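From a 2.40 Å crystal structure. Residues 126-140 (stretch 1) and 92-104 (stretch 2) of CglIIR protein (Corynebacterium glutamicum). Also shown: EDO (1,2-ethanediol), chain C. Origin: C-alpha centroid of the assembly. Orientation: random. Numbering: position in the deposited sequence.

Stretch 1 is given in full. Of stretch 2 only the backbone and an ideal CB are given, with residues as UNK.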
# COMPACT_ATOMS: atom_id res chain seq x y z
N LEU A 126 -0.75 0.41 -9.70
CA LEU A 126 -0.83 -0.71 -8.78
C LEU A 126 -0.64 -0.29 -7.32
O LEU A 126 0.33 0.40 -6.99
CB LEU A 126 0.21 -1.77 -9.16
CG LEU A 126 0.27 -3.02 -8.28
CD1 LEU A 126 -1.04 -3.78 -8.35
CD2 LEU A 126 1.43 -3.92 -8.69
N LEU A 127 -1.57 -0.69 -6.46
CA LEU A 127 -1.43 -0.52 -5.02
C LEU A 127 -1.43 -1.87 -4.33
O LEU A 127 -2.39 -2.64 -4.42
CB LEU A 127 -2.55 0.36 -4.45
CG LEU A 127 -2.62 0.52 -2.92
CD1 LEU A 127 -1.43 1.31 -2.37
CD2 LEU A 127 -3.94 1.14 -2.45
N ILE A 128 -0.33 -2.18 -3.65
CA ILE A 128 -0.24 -3.40 -2.86
C ILE A 128 -0.24 -3.04 -1.38
O ILE A 128 0.60 -2.25 -0.94
CB ILE A 128 1.02 -4.22 -3.21
CG1 ILE A 128 1.05 -4.54 -4.71
CG2 ILE A 128 1.10 -5.48 -2.37
CD1 ILE A 128 2.26 -5.38 -5.14
N LEU A 129 -1.17 -3.60 -0.62
CA LEU A 129 -1.24 -3.33 0.81
C LEU A 129 -0.92 -4.59 1.62
O LEU A 129 -1.53 -5.64 1.42
CB LEU A 129 -2.62 -2.78 1.20
CG LEU A 129 -2.89 -1.34 0.75
CD1 LEU A 129 -4.38 -0.98 0.82
CD2 LEU A 129 -2.08 -0.36 1.57
N TYR A 130 0.06 -4.48 2.50
CA TYR A 130 0.47 -5.59 3.37
C TYR A 130 0.00 -5.34 4.80
O TYR A 130 0.34 -4.32 5.40
CB TYR A 130 1.99 -5.78 3.35
CG TYR A 130 2.51 -6.74 2.31
CD1 TYR A 130 1.86 -6.91 1.10
CD2 TYR A 130 3.67 -7.47 2.54
CE1 TYR A 130 2.34 -7.78 0.14
CE2 TYR A 130 4.16 -8.35 1.59
CZ TYR A 130 3.49 -8.50 0.39
OH TYR A 130 3.95 -9.37 -0.57
N ARG A 131 -0.76 -6.28 5.34
CA ARG A 131 -1.21 -6.19 6.73
C ARG A 131 -0.25 -6.95 7.63
O ARG A 131 -0.09 -8.16 7.50
CB ARG A 131 -2.64 -6.73 6.89
CG ARG A 131 -3.31 -6.39 8.22
CD ARG A 131 -4.65 -7.10 8.35
NE ARG A 131 -5.40 -6.68 9.53
CZ ARG A 131 -5.27 -7.22 10.73
NH1 ARG A 131 -4.40 -8.22 10.91
NH2 ARG A 131 -5.99 -6.78 11.75
N ILE A 132 0.39 -6.24 8.55
CA ILE A 132 1.36 -6.84 9.45
C ILE A 132 0.91 -6.71 10.89
O ILE A 132 0.64 -5.61 11.37
CB ILE A 132 2.75 -6.19 9.30
CG1 ILE A 132 3.25 -6.35 7.86
CG2 ILE A 132 3.74 -6.79 10.29
CD1 ILE A 132 4.52 -5.59 7.57
N GLU A 133 0.84 -7.85 11.58
CA GLU A 133 0.36 -7.89 12.96
C GLU A 133 1.20 -8.85 13.80
O GLU A 133 1.64 -9.88 13.31
CB GLU A 133 -1.11 -8.32 12.98
CG GLU A 133 -1.77 -8.28 14.34
CD GLU A 133 -3.00 -9.17 14.42
OE1 GLU A 133 -4.00 -8.87 13.73
OE2 GLU A 133 -2.96 -10.17 15.16
N GLY A 134 1.42 -8.50 15.06
CA GLY A 134 2.09 -9.37 16.00
C GLY A 134 3.59 -9.47 15.80
O GLY A 134 4.19 -10.53 15.96
N VAL A 135 4.20 -8.34 15.45
CA VAL A 135 5.62 -8.27 15.13
C VAL A 135 6.32 -7.27 16.05
O VAL A 135 7.49 -7.44 16.42
CB VAL A 135 5.82 -7.88 13.64
CG1 VAL A 135 7.09 -7.09 13.42
CG2 VAL A 135 5.78 -9.12 12.75
N ASN A 136 5.59 -6.23 16.44
CA ASN A 136 6.13 -5.12 17.22
C ASN A 136 6.69 -5.52 18.58
O ASN A 136 7.78 -5.08 18.96
CB ASN A 136 5.06 -4.04 17.41
CG ASN A 136 4.96 -3.11 16.21
OD1 ASN A 136 5.63 -3.31 15.20
ND2 ASN A 136 4.12 -2.09 16.33
N ASP A 137 5.96 -6.36 19.31
CA ASP A 137 6.35 -6.74 20.67
C ASP A 137 7.72 -7.40 20.72
O ASP A 137 8.56 -7.02 21.52
CB ASP A 137 5.31 -7.66 21.29
CG ASP A 137 4.05 -6.93 21.70
OD1 ASP A 137 4.14 -5.71 21.99
OD2 ASP A 137 2.97 -7.56 21.73
N ALA A 138 7.94 -8.39 19.86
CA ALA A 138 9.23 -9.08 19.84
C ALA A 138 10.37 -8.11 19.54
O ALA A 138 11.41 -8.13 20.19
CB ALA A 138 9.21 -10.21 18.82
N ALA A 139 10.15 -7.23 18.56
CA ALA A 139 11.17 -6.28 18.15
C ALA A 139 11.41 -5.21 19.21
O ALA A 139 12.55 -4.87 19.52
CB ALA A 139 10.79 -5.63 16.83
N ALA A 140 10.32 -4.69 19.78
CA ALA A 140 10.41 -3.65 20.80
C ALA A 140 10.99 -4.21 22.10
O ALA A 140 11.61 -3.47 22.87
CB ALA A 140 9.05 -3.03 21.05
N UNK A 92 -7.38 1.30 -11.26
CA UNK A 92 -6.20 0.86 -10.54
C UNK A 92 -6.37 -0.59 -10.12
O UNK A 92 -7.49 -1.08 -9.95
CB UNK A 92 -5.94 1.75 -9.32
N UNK A 93 -5.25 -1.28 -9.98
CA UNK A 93 -5.24 -2.64 -9.45
C UNK A 93 -4.83 -2.59 -7.98
O UNK A 93 -3.88 -1.89 -7.61
CB UNK A 93 -4.30 -3.54 -10.25
N UNK A 94 -5.56 -3.31 -7.14
CA UNK A 94 -5.26 -3.32 -5.71
C UNK A 94 -5.11 -4.74 -5.18
O UNK A 94 -5.98 -5.59 -5.39
CB UNK A 94 -6.36 -2.59 -4.93
N UNK A 95 -3.99 -4.98 -4.50
CA UNK A 95 -3.70 -6.27 -3.92
C UNK A 95 -3.59 -6.13 -2.40
O UNK A 95 -2.82 -5.32 -1.89
CB UNK A 95 -2.42 -6.85 -4.51
N UNK A 96 -4.40 -6.92 -1.69
CA UNK A 96 -4.42 -6.92 -0.23
C UNK A 96 -3.89 -8.25 0.28
O UNK A 96 -4.46 -9.29 -0.02
CB UNK A 96 -5.83 -6.66 0.30
N UNK A 97 -2.81 -8.20 1.05
CA UNK A 97 -2.26 -9.40 1.68
C UNK A 97 -2.34 -9.29 3.19
O UNK A 97 -2.00 -8.24 3.76
CB UNK A 97 -0.81 -9.63 1.24
N UNK A 98 -2.76 -10.36 3.85
CA UNK A 98 -2.79 -10.37 5.30
C UNK A 98 -1.83 -11.42 5.85
O UNK A 98 -1.22 -12.18 5.09
CB UNK A 98 -4.21 -10.63 5.80
N UNK A 99 -1.70 -11.45 7.18
CA UNK A 99 -0.79 -12.36 7.87
C UNK A 99 0.65 -12.21 7.35
O UNK A 99 1.40 -13.17 7.28
CB UNK A 99 -1.26 -13.80 7.70
N UNK A 100 1.02 -10.99 6.99
CA UNK A 100 2.40 -10.73 6.58
C UNK A 100 3.28 -10.56 7.81
O UNK A 100 2.84 -10.04 8.83
CB UNK A 100 2.48 -9.49 5.69
N UNK A 101 4.52 -11.02 7.70
CA UNK A 101 5.49 -10.91 8.79
C UNK A 101 6.78 -10.28 8.30
O UNK A 101 7.72 -10.97 7.94
CB UNK A 101 5.77 -12.28 9.40
N UNK A 102 6.81 -8.95 8.29
CA UNK A 102 7.97 -8.20 7.86
C UNK A 102 8.30 -7.18 8.94
O UNK A 102 7.42 -6.47 9.42
CB UNK A 102 7.73 -7.52 6.51
N UNK A 103 9.56 -7.10 9.34
CA UNK A 103 9.93 -6.12 10.35
C UNK A 103 10.12 -4.75 9.73
O UNK A 103 10.44 -4.62 8.56
CB UNK A 103 11.21 -6.55 11.08
N UNK A 104 9.92 -3.72 10.54
CA UNK A 104 10.10 -2.35 10.10
C UNK A 104 11.58 -2.06 9.88
O UNK A 104 12.43 -2.53 10.63
CB UNK A 104 9.50 -1.37 11.12
C1 EDO C . 6.09 -11.07 2.53
O1 EDO C . 7.46 -10.71 2.28
C2 EDO C . 6.01 -12.40 3.28
O2 EDO C . 5.69 -12.18 4.66

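The two strands run parallel, their axes 4.7 Å apart at 12°, and the backbone ladder fixes the register: L127 N to the O of position 93 is 2.8 Å, and the N of position 95 to L127 O is 2.8 Å. Alternate CB atoms therefore fall on opposite faces of the sheet.

Position 92 lies at the start of the pairing. Its CB points sideways, 5.4 Å from L126 N, so stretch 1 hardly constrains it; it is A92.

At position 93 the CB shares a face with L126, I128 and Y130, 3.8 Å from L126 CD1. An aliphatic or a long chain with an apolar stem would suit. R93 is deposited; its extended chain (t, t, t) carries the guanidinium to partners elsewhere in the structure.

Position 94 turns to the other face, beside L127 and L129, where leucine branches favour a flexible apolar chain. It is M94, a selenomethionine, whose SE lies 3.9 Å from L127 CD2 and 4.2 Å from L129 CD1, touching both leucines.

At position 95 the ideal CB is 4.2 Å from I128 CG1 and 5.1 Å from L126 CD1. Extended backbone angles (-118/124) and aliphatic neighbours suit valine, isoleucine or leucine. V95 packs CB against I128 CG1 at 4.2 Å and CG2 against L126 CD1 at 4.3 Å.

Position 96 returns to the L127 and L129 face, its CB 4.6 Å from L129 O, so a chain must extend to reach the leucine branches; leucine, isoleucine or methionine would suit. L96 (m, t) does so, with CD2 3.6 Å from L129 CD1.

Position 97 places its CB 3.8 Å from Y130 CD1. An aromatic, an aliphatic or a long chain with methylenes could lie beside the ring. In R97, CG approaches Y130 CE1 to 3.4 Å, obliquely to the ring.

At position 98 a sideways CB lies 4.3 Å from R131 CB; small or polar residues would fit. T98 sets CG2 3.9 Å from R131 CD.

Position 99 has positive phi (56/34), at a corner, with CB pointing away. Glycine, asparagine or aspartate would suit; it is N99.

Position 100 has its CB 3.9 Å from both Y130 CD2 and I132 CG1, so a chain with methylenes could cover the tyrosine. R100 does: its CG sits over one ring face, 3.9 Å from the Y130 ring centroid, a CH-pi contact, while R100 NE donates to T98 O at 3.0 Å.

At position 101 the CB points away, yet the backbone carbonyl of E133 is an acceptor that a long donor could reach. K101 curls back, NZ donating to E133 O at 2.8 Å, with CD 3.7 Å from V135 CG2.

Position 102 has CB 3.9 Å from I132 CD1, suiting a β-branched or other aliphatic residue; V102 supplies the apolar contact.

Position 103, CB 4.8 Å from V135 CG1, could take a polar or aliphatic chain. N103 brings OD1 to 3.3 Å from V135 CG1, and a water bridges OD1 (2.7 Å from its O) to V135 O (2.9 Å).

At position 104 the CB points sideways with nothing of stretch 1 within 5.5 Å, so almost any residue would do; it is Q104, whose end leads away.

Stretch 2 92-104: ARMVLRTNRKVNQ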
# COMPACT_ATOMS: atom_id res chain seq x y z
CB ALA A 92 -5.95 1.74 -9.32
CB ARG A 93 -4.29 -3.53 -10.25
CG ARG A 93 -4.29 -4.99 -9.85
CD ARG A 93 -3.39 -5.79 -10.77
NE ARG A 93 -3.32 -7.20 -10.42
CZ ARG A 93 -2.46 -8.07 -10.95
NH1 ARG A 93 -1.58 -7.66 -11.86
NH2 ARG A 93 -2.47 -9.34 -10.57
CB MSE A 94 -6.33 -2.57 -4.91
CG MSE A 94 -5.98 -2.45 -3.43
SE MSE A 94 -7.05 -1.16 -2.42
CE MSE A 94 -8.67 -2.21 -2.19
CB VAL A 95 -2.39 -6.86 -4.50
CG1 VAL A 95 -2.03 -8.18 -3.82
CG2 VAL A 95 -2.52 -7.05 -6.01
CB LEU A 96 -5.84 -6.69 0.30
CG LEU A 96 -6.64 -5.49 -0.19
CD1 LEU A 96 -8.03 -5.48 0.43
CD2 LEU A 96 -5.91 -4.19 0.09
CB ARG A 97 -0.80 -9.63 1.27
CG ARG A 97 -0.55 -9.62 -0.22
CD ARG A 97 -1.08 -10.85 -0.90
NE ARG A 97 -0.63 -10.88 -2.28
CZ ARG A 97 -1.28 -11.49 -3.27
NH1 ARG A 97 -2.43 -12.11 -3.03
NH2 ARG A 97 -0.79 -11.46 -4.50
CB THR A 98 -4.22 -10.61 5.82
OG1 THR A 98 -4.68 -11.88 5.35
CG2 THR A 98 -5.15 -9.51 5.31
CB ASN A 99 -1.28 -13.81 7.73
CG ASN A 99 -0.43 -14.80 8.52
OD1 ASN A 99 -0.01 -14.52 9.64
ND2 ASN A 99 -0.15 -15.96 7.92
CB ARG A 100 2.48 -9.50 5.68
CG ARG A 100 1.67 -9.60 4.38
CD ARG A 100 2.10 -10.77 3.51
NE ARG A 100 1.51 -12.03 3.95
CZ ARG A 100 1.95 -13.24 3.59
NH1 ARG A 100 2.98 -13.35 2.76
NH2 ARG A 100 1.35 -14.33 4.06
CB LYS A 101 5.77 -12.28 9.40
CG LYS A 101 4.58 -12.92 10.06
CD LYS A 101 4.22 -12.20 11.34
CE LYS A 101 3.12 -12.94 12.08
NZ LYS A 101 2.95 -12.40 13.45
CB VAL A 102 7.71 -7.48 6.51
CG1 VAL A 102 8.92 -6.68 6.08
CG2 VAL A 102 7.30 -8.48 5.43
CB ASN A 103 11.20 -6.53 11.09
CG ASN A 103 10.97 -7.71 12.02
OD1 ASN A 103 10.28 -7.59 13.03
ND2 ASN A 103 11.55 -8.85 11.68
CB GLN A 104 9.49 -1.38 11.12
CG GLN A 104 9.23 0.02 10.58
CD GLN A 104 10.49 0.85 10.45
OE1 GLN A 104 11.44 0.66 11.20
NE2 GLN A 104 10.51 1.75 9.48
O HOH W 1 -2.56 -9.50 9.47
O HOH W 2 0.42 -10.18 10.14
O HOH W 3 9.60 -9.01 15.17
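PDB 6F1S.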